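Local coordinates for protein LURP-one-related 15 (Arabidopsis thaliana, PDB 1ZXU) that is of unknown molecular function but might be related to the phospholipid scramblase and tubby-like superfamily of membrane-tethered transcription factors, at residues 37-42 / 57-62; 101-106 / 113-118; 150-155 / 206-211; 165-170 / 190-195. All coordinates share one frame; numbering follows the deposited sequence.

Contact 1: 37-42 / 57-62; sequences PIDMAI and TDVNGN
A41 and T57 form an antiparallel hydrogen-bonded pair. A41 N donates to T57 O at 2.9 Å, and T57 N returns a straighter bond to A41 O at 2.8 Å (N-H...O 162°). CA-H...O contacts extend the pairing: selenomethionine M40 CA lies 3.2 Å from T57 O, and D58 CA approaches D39 O. Apolar contact is slight, D39 CB meeting V59 CG1 at 3.5 Å as the side chains cross obliquely; D39 OD1 bonds instead to T190 OG1. A water accepts from D39 N and, weakly, V59 N. D58 holds the D58-G61 turn and N62 beyond it. Its CG lies between backbone N and carbonyl carbon (chi1 73°), on the side of the turn; OD1 accepts from N62 N above the carboxylate plane, while OD2 takes N62 ND2 on its syn lone pair at 3.0 Å. T57 OG1 and G61 N reach D58 O from opposite faces. This is the hairpin of strands 38-43 and 54-58 in a tubby-like barrel, the turn leading on to strand 63-68.

Contact 2: 101-106 / 113-118; sequences RWQVFR and RDLLYT
A classic beta bulge, in which V104 is opposed by both L116 and Y117, interrupts the hairpin of strands 101-106 and 115-120 in the tubby-like barrel. V104 O accepts twice in its carbonyl plane, from L116 N at 2.8 Å and from Y117 N at 3.3 Å; V104 N donates to Y117 O at 2.9 Å. A chi1 of 41° sets Y117 CG between its backbone N and carbonyl carbon, and V104 CB lies over one ring face in a CH-pi contact, 3.8 Å from the centroid and 22° off the normal. Y117 OH bonds to S202 on helix 197-211. On the face of Q103, F105, L115 and T118, the side chains of Q103 and T118 run side by side; Q103 NE2 donates to T118 OG1 at 3.1 Å and OE1 accepts from Q112. L115 crosses Q103 at about a right angle, CD1 3.6 Å from Q103 CB, against its amide carbon CD and over one face of the F105 ring. An alanine in place of Q103 would probably leave T118 OG1 and Q112 NE2 without this partner and open a gap where the amide lay against L115 CD1. At the turn end, L116 CD2 sits 3.6 Å above the centre of the R106 guanidinium, and a water at its edge accepts from R106 NE at 2.9 Å and donates to R113 O and L115 O.

Contact 3: 150-155 / 206-211; sequences GSWLER and ILDDVN
L207 presses its CB against the six-membered ring of W152, 3.5 Å from CE3. Its carbonyl O stands 4.2 Å above the indole plane, over the centre, and D208 N lies over the same face, offset toward the rim. D208 CA follows at 3.9 Å from W152 CZ2; the carboxylate plane is turned 70° from the indole, and D208 OD1 forms a salt bridge with R44. These residues belong to helix 197-211, the helix that runs through the barrel as in tubby-like domains, while W152 opens a type I turn ending at R155. CG of W152 is anti to its backbone N (chi1 176°), on the side of the helix, and chi2 of -101° turns the indole face to it. On the face opposite L207 O lies R155 NH1, 3.1 Å above the plane toward the rim, and NH1 also donates to W152 O at 3.0 Å. An alanine in place of W152 would probably open a gap between the helix and the R155 guanidinium, and leave L207 CB without its flat partner. One turn on from L207, N211 CG comes within 3.4 Å of W152 CD1. N211 OD1 meets L153 CD2 at 3.4 Å.

Contact 4: 165-170 / 190-195; sequences DAIVAQ and TVYPNV
Y192 turns the edge of its ring to the backbone of strand 167-173, with V168 C and A169 N lying near the ring plane. T190, two residues earlier, lies over one face, CG2 standing 3.8 Å above the plane and offset toward the rim. I167 CG2 meets Y192 CE2 obliquely at 3.7 Å. At the far end of the ring, Y192 OH lies beside Q170 CB, and a water 2.8 Å from that hydroxyl joins it to the Q170 amide, donating to OE1. Q170 CG is anti to its backbone N (chi1 165°) and the bend at chi2 (90°) turns CD aside, with OE1 ending within reach of this water. V168 and V195 cross at about a right angle, with V168 CB 3.6 Å from V195 CG2; V195 closes a type II turn that begins at Y192 and brings it back toward V168. Backbone bonds set the register under these side chains: Y192 N donates to V168 O at 3.1 Å with an almost straight N-H...O of 177°, and Q170 and T190 form a hydrogen-bonded pair, Q170 N to T190 O at 2.9 Å and T190 N to Q170 O at 2.8 Å. A169, V191 and V195 rest on I200 of helix 197-211. On one flank, V168 and A169 form a classic beta bulge opposite V159 of strand 158-161; on the other, V191 bonds through its backbone to I38 of strand 38-43.

In the fold
Contacts 1, 2 and 4 each pair antiparallel strands of the barrel, whereas contact 3 sets a loop against the helix inside it. Contacts 3 and 4 are the buried ones; contacts 1 and 2 are partly buried, and contact 1 reaches an exposed turn. Contacts 1 and 4 join directly, since strands 38-43 and 187-191 are neighbours in the sheet. Contact 2 lies on the other side of the chain's centre from contact 1, their centres about 25 Å apart, and meets contact 3 where W102 packs on I206 and V210 and bonds to D209. Backbone hydrogen bonds dominate the strand pairs; contact 3 relies on an indole packed against helix backbone and side chains.

Contact 1: 37-42 / 57-62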
loop_
_atom_site.group_PDB
_atom_site.type_symbol
_atom_site.label_atom_id
_atom_site.label_comp_id
_atom_site.label_asym_id
_atom_site.label_seq_id
_atom_site.Cartn_x
_atom_site.Cartn_y
_atom_site.Cartn_z
ATOM N N PRO A 37 -14.743 -2.302 8.165
ATOM C CA PRO A 37 -14.035 -1.376 7.251
ATOM C C PRO A 37 -13.272 -0.291 7.981
ATOM O O PRO A 37 -13.701 0.215 9.029
ATOM C CB PRO A 37 -15.157 -0.802 6.386
ATOM C CG PRO A 37 -16.281 -1.873 6.486
ATOM C CD PRO A 37 -16.199 -2.292 7.928
ATOM N N ILE A 38 -12.127 0.089 7.419
ATOM C CA ILE A 38 -11.261 1.137 7.941
ATOM C C ILE A 38 -11.032 2.118 6.797
ATOM O O ILE A 38 -10.774 1.660 5.671
ATOM C CB ILE A 38 -9.893 0.528 8.286
ATOM C CG1 ILE A 38 -10.007 -0.298 9.567
ATOM C CG2 ILE A 38 -8.801 1.626 8.435
ATOM C CD1 ILE A 38 -8.701 -1.019 9.915
ATOM N N ASP A 39 -11.128 3.422 7.058
ATOM C CA ASP A 39 -10.843 4.453 6.040
ATOM C C ASP A 39 -9.484 5.012 6.378
ATOM O O ASP A 39 -9.242 5.331 7.537
ATOM C CB ASP A 39 -11.832 5.584 6.063
ATOM C CG ASP A 39 -13.106 5.261 5.283
ATOM O OD1 ASP A 39 -13.318 4.097 4.916
ATOM O OD2 ASP A 39 -13.900 6.179 5.030
HETATM N N MSE A 40 -8.595 5.045 5.400
HETATM C CA MSE A 40 -7.249 5.608 5.645
HETATM C C MSE A 40 -7.061 6.855 4.845
HETATM O O MSE A 40 -7.705 7.045 3.790
HETATM C CB MSE A 40 -6.154 4.604 5.266
HETATM C CG MSE A 40 -6.335 3.236 5.874
HETATM SE SE MSE A 40 -4.844 2.042 5.511
HETATM C CE MSE A 40 -4.692 2.482 3.665
ATOM N N ALA A 41 -6.173 7.754 5.305
ATOM C CA ALA A 41 -5.956 8.986 4.566
ATOM C C ALA A 41 -4.502 9.411 4.746
ATOM O O ALA A 41 -3.848 8.932 5.690
ATOM C CB ALA A 41 -6.883 10.081 5.132
ATOM N N ILE A 42 -4.005 10.280 3.862
ATOM C CA ILE A 42 -2.629 10.805 3.905
ATOM C C ILE A 42 -2.634 12.189 4.566
ATOM O O ILE A 42 -3.484 13.068 4.271
ATOM C CB ILE A 42 -2.032 10.941 2.468
ATOM C CG1 ILE A 42 -1.719 9.548 1.899
ATOM C CG2 ILE A 42 -0.753 11.825 2.442
ATOM C CD1 ILE A 42 -1.235 9.547 0.437
ATOM N N THR A 57 -3.215 7.892 8.214
ATOM C CA THR A 57 -3.990 7.877 9.490
ATOM C C THR A 57 -5.316 7.199 9.218
ATOM O O THR A 57 -5.684 7.023 8.050
ATOM C CB THR A 57 -4.263 9.322 10.047
ATOM O OG1 THR A 57 -5.096 10.056 9.145
ATOM C CG2 THR A 57 -2.949 10.080 10.300
ATOM N N ASP A 58 -6.030 6.813 10.269
ATOM C CA ASP A 58 -7.427 6.524 10.102
ATOM C C ASP A 58 -8.239 7.840 10.017
ATOM O O ASP A 58 -7.664 8.950 10.053
ATOM C CB ASP A 58 -7.928 5.576 11.200
ATOM C CG ASP A 58 -8.049 6.235 12.552
ATOM O OD1 ASP A 58 -7.966 7.498 12.682
ATOM O OD2 ASP A 58 -8.290 5.465 13.508
ATOM N N VAL A 59 -9.562 7.715 9.910
ATOM C CA VAL A 59 -10.458 8.896 9.786
ATOM C C VAL A 59 -10.369 9.903 10.913
ATOM O O VAL A 59 -10.582 11.121 10.711
ATOM C CB VAL A 59 -11.972 8.527 9.643
ATOM C CG1 VAL A 59 -12.337 8.258 8.184
ATOM C CG2 VAL A 59 -12.451 7.417 10.660
ATOM N N ASN A 60 -10.041 9.397 12.086
ATOM C CA ASN A 60 -10.014 10.178 13.313
ATOM C C ASN A 60 -8.624 10.742 13.598
ATOM O O ASN A 60 -8.368 11.272 14.685
ATOM C CB ASN A 60 -10.490 9.272 14.465
ATOM C CG ASN A 60 -11.963 8.840 14.295
ATOM O OD1 ASN A 60 -12.294 7.680 14.426
ATOM N ND2 ASN A 60 -12.789 9.763 13.909
ATOM N N GLY A 61 -7.697 10.576 12.666
ATOM C CA GLY A 61 -6.357 11.109 12.814
ATOM C C GLY A 61 -5.346 10.233 13.542
ATOM O O GLY A 61 -4.201 10.630 13.731
ATOM N N ASN A 62 -5.744 9.004 13.881
ATOM C CA ASN A 62 -4.839 8.070 14.531
ATOM C C ASN A 62 -3.811 7.548 13.560
ATOM O O ASN A 62 -4.173 7.037 12.500
ATOM C CB ASN A 62 -5.617 6.889 15.160
ATOM C CG ASN A 62 -6.627 7.367 16.218
ATOM O OD1 ASN A 62 -6.247 8.132 17.110
ATOM N ND2 ASN A 62 -7.903 7.034 16.048
HETATM O O HOH W 1 -10.991 4.669 9.793
#

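Contact 2: 101-106 / 113-118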
loop_
_atom_site.group_PDB
_atom_site.type_symbol
_atom_site.label_atom_id
_atom_site.label_comp_id
_atom_site.label_asym_id
_atom_site.label_seq_id
_atom_site.Cartn_x
_atom_site.Cartn_y
_atom_site.Cartn_z
ATOM N N ARG A 101 8.258 -0.667 -11.755
ATOM C CA ARG A 101 8.317 -1.950 -11.097
ATOM C C ARG A 101 8.795 -1.731 -9.650
ATOM O O ARG A 101 9.808 -1.056 -9.441
ATOM C CB ARG A 101 9.324 -2.794 -11.811
ATOM C CG ARG A 101 9.222 -4.199 -11.483
ATOM C CD ARG A 101 10.269 -4.899 -12.274
ATOM N NE ARG A 101 10.832 -5.935 -11.439
ATOM C CZ ARG A 101 10.330 -7.155 -11.323
ATOM N NH1 ARG A 101 9.256 -7.521 -12.022
ATOM N NH2 ARG A 101 10.939 -8.016 -10.519
ATOM N N TRP A 102 8.059 -2.273 -8.677
ATOM C CA TRP A 102 8.417 -2.132 -7.219
ATOM C C TRP A 102 8.413 -3.508 -6.630
ATOM O O TRP A 102 7.577 -4.347 -7.011
ATOM C CB TRP A 102 7.379 -1.290 -6.434
ATOM C CG TRP A 102 7.253 0.143 -6.892
ATOM C CD1 TRP A 102 7.825 1.234 -6.316
ATOM C CD2 TRP A 102 6.570 0.608 -8.074
ATOM N NE1 TRP A 102 7.503 2.372 -7.040
ATOM C CE2 TRP A 102 6.723 2.016 -8.111
ATOM C CE3 TRP A 102 5.771 -0.020 -9.034
ATOM C CZ2 TRP A 102 6.138 2.807 -9.115
ATOM C CZ3 TRP A 102 5.181 0.763 -10.052
ATOM C CH2 TRP A 102 5.376 2.173 -10.074
ATOM N N GLN A 103 9.350 -3.776 -5.711
ATOM C CA GLN A 103 9.183 -4.986 -4.880
ATOM C C GLN A 103 8.975 -4.535 -3.443
ATOM O O GLN A 103 9.496 -3.499 -3.032
ATOM C CB GLN A 103 10.386 -5.910 -4.955
ATOM C CG GLN A 103 10.498 -6.505 -6.368
ATOM C CD GLN A 103 11.438 -7.658 -6.485
ATOM O OE1 GLN A 103 12.572 -7.608 -5.994
ATOM N NE2 GLN A 103 10.980 -8.714 -7.164
ATOM N N VAL A 104 8.233 -5.341 -2.695
ATOM C CA VAL A 104 7.855 -4.940 -1.352
ATOM C C VAL A 104 8.255 -6.149 -0.517
ATOM O O VAL A 104 7.886 -7.305 -0.838
ATOM C CB VAL A 104 6.335 -4.736 -1.242
ATOM C CG1 VAL A 104 5.968 -4.317 0.185
ATOM C CG2 VAL A 104 5.864 -3.603 -2.144
ATOM N N PHE A 105 8.988 -5.827 0.554
ATOM C CA PHE A 105 9.637 -6.831 1.424
ATOM C C PHE A 105 9.107 -6.710 2.823
ATOM O O PHE A 105 8.709 -5.630 3.251
ATOM C CB PHE A 105 11.134 -6.527 1.506
ATOM C CG PHE A 105 11.812 -6.579 0.151
ATOM C CD1 PHE A 105 12.328 -7.790 -0.293
ATOM C CD2 PHE A 105 11.851 -5.469 -0.677
ATOM C CE1 PHE A 105 12.923 -7.933 -1.548
ATOM C CE2 PHE A 105 12.465 -5.596 -1.987
ATOM C CZ PHE A 105 13.006 -6.849 -2.392
ATOM N N ARG A 106 9.125 -7.815 3.531
ATOM C CA ARG A 106 8.827 -7.826 4.983
ATOM C C ARG A 106 9.779 -6.955 5.782
ATOM O O ARG A 106 10.998 -7.044 5.633
ATOM C CB ARG A 106 9.048 -9.233 5.544
ATOM C CG ARG A 106 8.352 -10.330 4.852
ATOM C CD ARG A 106 8.737 -11.745 5.471
ATOM N NE ARG A 106 7.970 -12.768 4.759
ATOM C CZ ARG A 106 6.727 -13.125 5.080
ATOM N NH1 ARG A 106 6.145 -12.576 6.149
ATOM N NH2 ARG A 106 6.074 -14.035 4.330
ATOM N N ARG A 113 14.673 -13.280 0.048
ATOM C CA ARG A 113 13.912 -14.237 0.841
ATOM C C ARG A 113 12.738 -13.532 1.556
ATOM O O ARG A 113 11.792 -14.214 1.993
ATOM C CB ARG A 113 14.804 -14.995 1.847
ATOM C CG ARG A 113 15.273 -14.198 3.045
ATOM C CD ARG A 113 16.094 -15.057 3.948
ATOM N NE ARG A 113 16.575 -14.323 5.108
ATOM C CZ ARG A 113 17.385 -14.860 6.024
ATOM N NH1 ARG A 113 17.786 -16.113 5.882
ATOM N NH2 ARG A 113 17.791 -14.151 7.054
ATOM N N ASP A 114 12.836 -12.211 1.725
ATOM C CA ASP A 114 11.744 -11.478 2.434
ATOM C C ASP A 114 10.728 -10.837 1.483
ATOM O O ASP A 114 9.891 -10.053 1.887
ATOM C CB ASP A 114 12.326 -10.430 3.367
ATOM C CG ASP A 114 13.057 -11.045 4.517
ATOM O OD1 ASP A 114 12.524 -12.053 5.033
ATOM O OD2 ASP A 114 14.132 -10.518 4.877
ATOM N N LEU A 115 10.798 -11.210 0.218
ATOM C CA LEU A 115 9.895 -10.626 -0.782
ATOM C C LEU A 115 8.409 -11.026 -0.519
ATOM O O LEU A 115 8.051 -12.288 -0.438
ATOM C CB LEU A 115 10.389 -11.111 -2.163
ATOM C CG LEU A 115 9.548 -10.578 -3.309
ATOM C CD1 LEU A 115 9.606 -9.108 -3.487
ATOM C CD2 LEU A 115 9.804 -11.428 -4.651
ATOM N N LEU A 116 7.566 -10.030 -0.429
ATOM C CA LEU A 116 6.143 -10.258 -0.221
ATOM C C LEU A 116 5.377 -10.191 -1.554
ATOM O O LEU A 116 4.482 -11.021 -1.803
ATOM C CB LEU A 116 5.546 -9.264 0.753
ATOM C CG LEU A 116 5.964 -9.475 2.202
ATOM C CD1 LEU A 116 5.581 -8.258 3.041
ATOM C CD2 LEU A 116 5.389 -10.753 2.750
ATOM N N TYR A 117 5.688 -9.184 -2.357
ATOM C CA TYR A 117 5.006 -9.081 -3.701
ATOM C C TYR A 117 5.740 -8.080 -4.556
ATOM O O TYR A 117 6.564 -7.280 -4.070
ATOM C CB TYR A 117 3.549 -8.636 -3.584
ATOM C CG TYR A 117 3.287 -7.552 -2.581
ATOM C CD1 TYR A 117 3.141 -6.230 -2.957
ATOM C CD2 TYR A 117 3.093 -7.911 -1.224
ATOM C CE1 TYR A 117 2.869 -5.210 -1.934
ATOM C CE2 TYR A 117 2.834 -6.937 -0.253
ATOM C CZ TYR A 117 2.738 -5.594 -0.629
ATOM O OH TYR A 117 2.450 -4.635 0.366
ATOM N N THR A 118 5.463 -8.177 -5.866
ATOM C CA THR A 118 6.021 -7.244 -6.860
ATOM C C THR A 118 4.845 -6.539 -7.496
ATOM O O THR A 118 3.774 -7.126 -7.688
ATOM C CB THR A 118 6.757 -8.053 -7.937
ATOM O OG1 THR A 118 7.836 -8.821 -7.316
ATOM C CG2 THR A 118 7.291 -7.129 -9.022
HETATM O O HOH W 2 8.940 -13.691 2.134
#

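Contact 3: 150-155 / 206-211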
loop_
_atom_site.group_PDB
_atom_site.type_symbol
_atom_site.label_atom_id
_atom_site.label_comp_id
_atom_site.label_asym_id
_atom_site.label_seq_id
_atom_site.Cartn_x
_atom_site.Cartn_y
_atom_site.Cartn_z
ATOM N N GLY A 150 -8.821 2.550 -12.093
ATOM C CA GLY A 150 -9.347 3.864 -11.689
ATOM C C GLY A 150 -8.222 4.875 -11.709
ATOM O O GLY A 150 -7.114 4.553 -12.122
ATOM N N SER A 151 -8.491 6.085 -11.236
ATOM C CA SER A 151 -7.525 7.196 -11.393
ATOM C C SER A 151 -7.130 7.875 -10.082
ATOM O O SER A 151 -7.997 8.275 -9.335
ATOM C CB SER A 151 -8.098 8.231 -12.365
ATOM O OG SER A 151 -7.393 9.460 -12.279
ATOM N N TRP A 152 -5.816 7.979 -9.828
ATOM C CA TRP A 152 -5.297 8.694 -8.664
ATOM C C TRP A 152 -5.786 10.118 -8.674
ATOM O O TRP A 152 -6.284 10.612 -7.674
ATOM C CB TRP A 152 -3.760 8.658 -8.619
ATOM C CG TRP A 152 -3.112 9.436 -7.535
ATOM C CD1 TRP A 152 -2.527 10.660 -7.638
ATOM C CD2 TRP A 152 -2.941 9.021 -6.167
ATOM N NE1 TRP A 152 -2.014 11.044 -6.404
ATOM C CE2 TRP A 152 -2.254 10.050 -5.502
ATOM C CE3 TRP A 152 -3.316 7.884 -5.458
ATOM C CZ2 TRP A 152 -1.945 9.978 -4.142
ATOM C CZ3 TRP A 152 -2.996 7.795 -4.110
ATOM C CH2 TRP A 152 -2.301 8.835 -3.475
ATOM N N LEU A 153 -5.653 10.782 -9.816
ATOM C CA LEU A 153 -6.016 12.201 -9.862
ATOM C C LEU A 153 -7.531 12.448 -9.714
ATOM O O LEU A 153 -7.934 13.473 -9.153
ATOM C CB LEU A 153 -5.423 12.884 -11.105
ATOM C CG LEU A 153 -3.884 13.021 -11.146
ATOM C CD1 LEU A 153 -3.388 13.455 -12.531
ATOM C CD2 LEU A 153 -3.348 13.920 -10.064
ATOM N N GLU A 154 -8.366 11.494 -10.120
ATOM C CA GLU A 154 -9.815 11.582 -9.884
ATOM C C GLU A 154 -10.265 11.060 -8.499
ATOM O O GLU A 154 -11.429 11.219 -8.083
ATOM C CB GLU A 154 -10.583 10.843 -11.009
ATOM C CG GLU A 154 -10.575 11.653 -12.304
ATOM C CD GLU A 154 -11.229 10.924 -13.490
ATOM O OE1 GLU A 154 -12.359 10.395 -13.329
ATOM O OE2 GLU A 154 -10.590 10.887 -14.578
ATOM N N ARG A 155 -9.315 10.485 -7.754
ATOM C CA ARG A 155 -9.622 9.883 -6.443
ATOM C C ARG A 155 -10.580 8.697 -6.585
ATOM O O ARG A 155 -11.439 8.479 -5.704
ATOM C CB ARG A 155 -10.115 10.890 -5.357
ATOM C CG ARG A 155 -9.244 12.137 -5.122
ATOM C CD ARG A 155 -7.743 11.786 -5.192
ATOM N NE ARG A 155 -6.878 12.862 -4.690
ATOM C CZ ARG A 155 -5.561 12.841 -4.715
ATOM N NH1 ARG A 155 -4.922 11.834 -5.290
ATOM N NH2 ARG A 155 -4.876 13.848 -4.164
ATOM N N ILE A 206 2.765 3.475 -3.357
ATOM C CA ILE A 206 3.170 3.316 -4.773
ATOM C C ILE A 206 2.382 4.250 -5.717
ATOM O O ILE A 206 2.963 4.852 -6.654
ATOM C CB ILE A 206 3.038 1.837 -5.206
ATOM C CG1 ILE A 206 4.098 1.008 -4.475
ATOM C CG2 ILE A 206 3.214 1.712 -6.707
ATOM C CD1 ILE A 206 3.881 -0.513 -4.576
ATOM N N LEU A 207 1.065 4.369 -5.531
ATOM C CA LEU A 207 0.291 5.302 -6.349
ATOM C C LEU A 207 0.773 6.715 -6.196
ATOM O O LEU A 207 0.844 7.469 -7.163
ATOM C CB LEU A 207 -1.184 5.213 -5.992
ATOM C CG LEU A 207 -1.831 3.906 -6.436
ATOM C CD1 LEU A 207 -3.159 3.738 -5.769
ATOM C CD2 LEU A 207 -1.966 3.953 -7.996
ATOM N N ASP A 208 1.041 7.102 -4.956
ATOM C CA ASP A 208 1.572 8.442 -4.701
ATOM C C ASP A 208 2.937 8.629 -5.442
ATOM O O ASP A 208 3.175 9.701 -6.040
ATOM C CB ASP A 208 1.774 8.610 -3.220
ATOM C CG ASP A 208 2.410 9.950 -2.882
ATOM O OD1 ASP A 208 1.669 10.919 -2.897
ATOM O OD2 ASP A 208 3.619 9.953 -2.624
ATOM N N ASP A 209 3.766 7.598 -5.453
ATOM C CA ASP A 209 5.113 7.640 -6.096
ATOM C C ASP A 209 4.927 7.830 -7.588
ATOM O O ASP A 209 5.640 8.637 -8.197
ATOM C CB ASP A 209 5.846 6.335 -5.886
ATOM C CG ASP A 209 7.331 6.449 -6.193
ATOM O OD1 ASP A 209 7.948 7.466 -5.794
ATOM O OD2 ASP A 209 7.852 5.510 -6.828
ATOM N N VAL A 210 3.956 7.130 -8.153
ATOM C CA VAL A 210 3.712 7.230 -9.625
ATOM C C VAL A 210 3.296 8.657 -9.934
ATOM O O VAL A 210 3.744 9.251 -10.924
ATOM C CB VAL A 210 2.626 6.277 -10.107
ATOM C CG1 VAL A 210 2.230 6.644 -11.564
ATOM C CG2 VAL A 210 3.124 4.844 -10.058
ATOM N N ASN A 211 2.458 9.229 -9.073
ATOM C CA ASN A 211 1.994 10.584 -9.326
ATOM C C ASN A 211 3.078 11.636 -9.193
ATOM O O ASN A 211 3.002 12.668 -9.871
ATOM C CB ASN A 211 0.869 10.979 -8.394
ATOM C CG ASN A 211 0.227 12.307 -8.799
ATOM O OD1 ASN A 211 -0.258 12.449 -9.932
ATOM N ND2 ASN A 211 0.213 13.271 -7.875
#

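Contact 4: 165-170 / 190-195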
loop_
_atom_site.group_PDB
_atom_site.type_symbol
_atom_site.label_atom_id
_atom_site.label_comp_id
_atom_site.label_asym_id
_atom_site.label_seq_id
_atom_site.Cartn_x
_atom_site.Cartn_y
_atom_site.Cartn_z
ATOM N N ASP A 165 -12.139 -11.100 -8.729
ATOM C CA ASP A 165 -12.384 -9.700 -9.021
ATOM C C ASP A 165 -13.240 -9.010 -7.938
ATOM O O ASP A 165 -13.987 -8.086 -8.257
ATOM C CB ASP A 165 -13.005 -9.487 -10.410
ATOM C CG ASP A 165 -12.022 -8.870 -11.374
ATOM O OD1 ASP A 165 -11.492 -7.781 -11.051
ATOM O OD2 ASP A 165 -11.771 -9.470 -12.451
ATOM N N ALA A 166 -13.082 -9.435 -6.688
ATOM C CA ALA A 166 -13.795 -8.836 -5.542
ATOM C C ALA A 166 -13.064 -7.513 -5.242
ATOM O O ALA A 166 -11.844 -7.496 -5.276
ATOM C CB ALA A 166 -13.700 -9.734 -4.346
ATOM N N ILE A 167 -13.798 -6.466 -4.949
ATOM C CA ILE A 167 -13.147 -5.170 -4.500
ATOM C C ILE A 167 -12.649 -5.372 -3.071
ATOM O O ILE A 167 -13.394 -5.792 -2.190
ATOM C CB ILE A 167 -14.149 -4.032 -4.490
ATOM C CG1 ILE A 167 -14.524 -3.679 -5.922
ATOM C CG2 ILE A 167 -13.580 -2.740 -3.828
ATOM C CD1 ILE A 167 -15.770 -2.811 -5.970
ATOM N N VAL A 168 -11.355 -5.055 -2.850
ATOM C CA VAL A 168 -10.778 -5.113 -1.511
ATOM C C VAL A 168 -10.534 -3.723 -0.889
ATOM O O VAL A 168 -10.391 -3.627 0.319
ATOM C CB VAL A 168 -9.480 -5.968 -1.444
ATOM C CG1 VAL A 168 -9.794 -7.450 -1.860
ATOM C CG2 VAL A 168 -8.440 -5.413 -2.321
ATOM N N ALA A 169 -10.479 -2.704 -1.737
ATOM C CA ALA A 169 -10.341 -1.320 -1.265
ATOM C C ALA A 169 -10.828 -0.343 -2.295
ATOM O O ALA A 169 -10.733 -0.608 -3.499
ATOM C CB ALA A 169 -8.886 -0.991 -0.907
ATOM N N GLN A 170 -11.304 0.783 -1.809
ATOM C CA GLN A 170 -11.868 1.789 -2.711
ATOM C C GLN A 170 -11.540 3.222 -2.252
ATOM O O GLN A 170 -11.808 3.561 -1.111
ATOM C CB GLN A 170 -13.399 1.581 -2.675
ATOM C CG GLN A 170 -14.244 2.698 -3.235
ATOM C CD GLN A 170 -14.488 2.491 -4.681
ATOM O OE1 GLN A 170 -15.156 1.522 -5.045
ATOM N NE2 GLN A 170 -13.911 3.360 -5.539
ATOM N N THR A 190 -11.166 3.347 1.640
ATOM C CA THR A 190 -11.845 2.302 2.462
ATOM C C THR A 190 -11.195 0.972 2.227
ATOM O O THR A 190 -11.090 0.516 1.072
ATOM C CB THR A 190 -13.340 2.205 2.132
ATOM O OG1 THR A 190 -13.943 3.492 2.340
ATOM C CG2 THR A 190 -13.993 1.112 3.027
ATOM N N VAL A 191 -10.723 0.348 3.309
ATOM C CA VAL A 191 -10.239 -1.037 3.223
ATOM C C VAL A 191 -11.361 -1.921 3.775
ATOM O O VAL A 191 -11.853 -1.718 4.921
ATOM C CB VAL A 191 -9.024 -1.200 4.139
ATOM C CG1 VAL A 191 -8.557 -2.644 4.202
ATOM C CG2 VAL A 191 -7.924 -0.210 3.673
ATOM N N TYR A 192 -11.766 -2.895 2.992
ATOM C CA TYR A 192 -12.950 -3.665 3.425
ATOM C C TYR A 192 -12.579 -4.690 4.485
ATOM O O TYR A 192 -11.405 -4.996 4.712
ATOM C CB TYR A 192 -13.630 -4.265 2.176
ATOM C CG TYR A 192 -14.315 -3.127 1.422
ATOM C CD1 TYR A 192 -15.524 -2.565 1.932
ATOM C CD2 TYR A 192 -13.756 -2.562 0.280
ATOM C CE1 TYR A 192 -16.147 -1.519 1.284
ATOM C CE2 TYR A 192 -14.415 -1.494 -0.400
ATOM C CZ TYR A 192 -15.595 -0.989 0.128
ATOM O OH TYR A 192 -16.208 0.054 -0.515
ATOM N N PRO A 193 -13.594 -5.276 5.156
ATOM C CA PRO A 193 -13.280 -6.180 6.246
ATOM C C PRO A 193 -12.401 -7.340 5.848
ATOM O O PRO A 193 -12.540 -7.948 4.768
ATOM C CB PRO A 193 -14.695 -6.672 6.684
ATOM C CG PRO A 193 -15.588 -5.545 6.332
ATOM C CD PRO A 193 -15.051 -5.131 4.973
ATOM N N ASN A 194 -11.430 -7.660 6.722
ATOM C CA ASN A 194 -10.499 -8.774 6.537
ATOM C C ASN A 194 -9.483 -8.641 5.404
ATOM O O ASN A 194 -8.833 -9.587 5.009
ATOM C CB ASN A 194 -11.266 -10.134 6.409
ATOM C CG ASN A 194 -12.122 -10.410 7.616
ATOM O OD1 ASN A 194 -13.317 -10.649 7.498
ATOM N ND2 ASN A 194 -11.519 -10.339 8.789
ATOM N N VAL A 195 -9.400 -7.438 4.842
ATOM C CA VAL A 195 -8.365 -7.153 3.872
ATOM C C VAL A 195 -7.170 -6.539 4.643
ATOM O O VAL A 195 -7.348 -5.723 5.544
ATOM C CB VAL A 195 -8.917 -6.110 2.887
ATOM C CG1 VAL A 195 -7.820 -5.562 1.927
ATOM C CG2 VAL A 195 -10.060 -6.731 2.051
HETATM O O HOH W 3 -16.525 -0.179 -3.271
#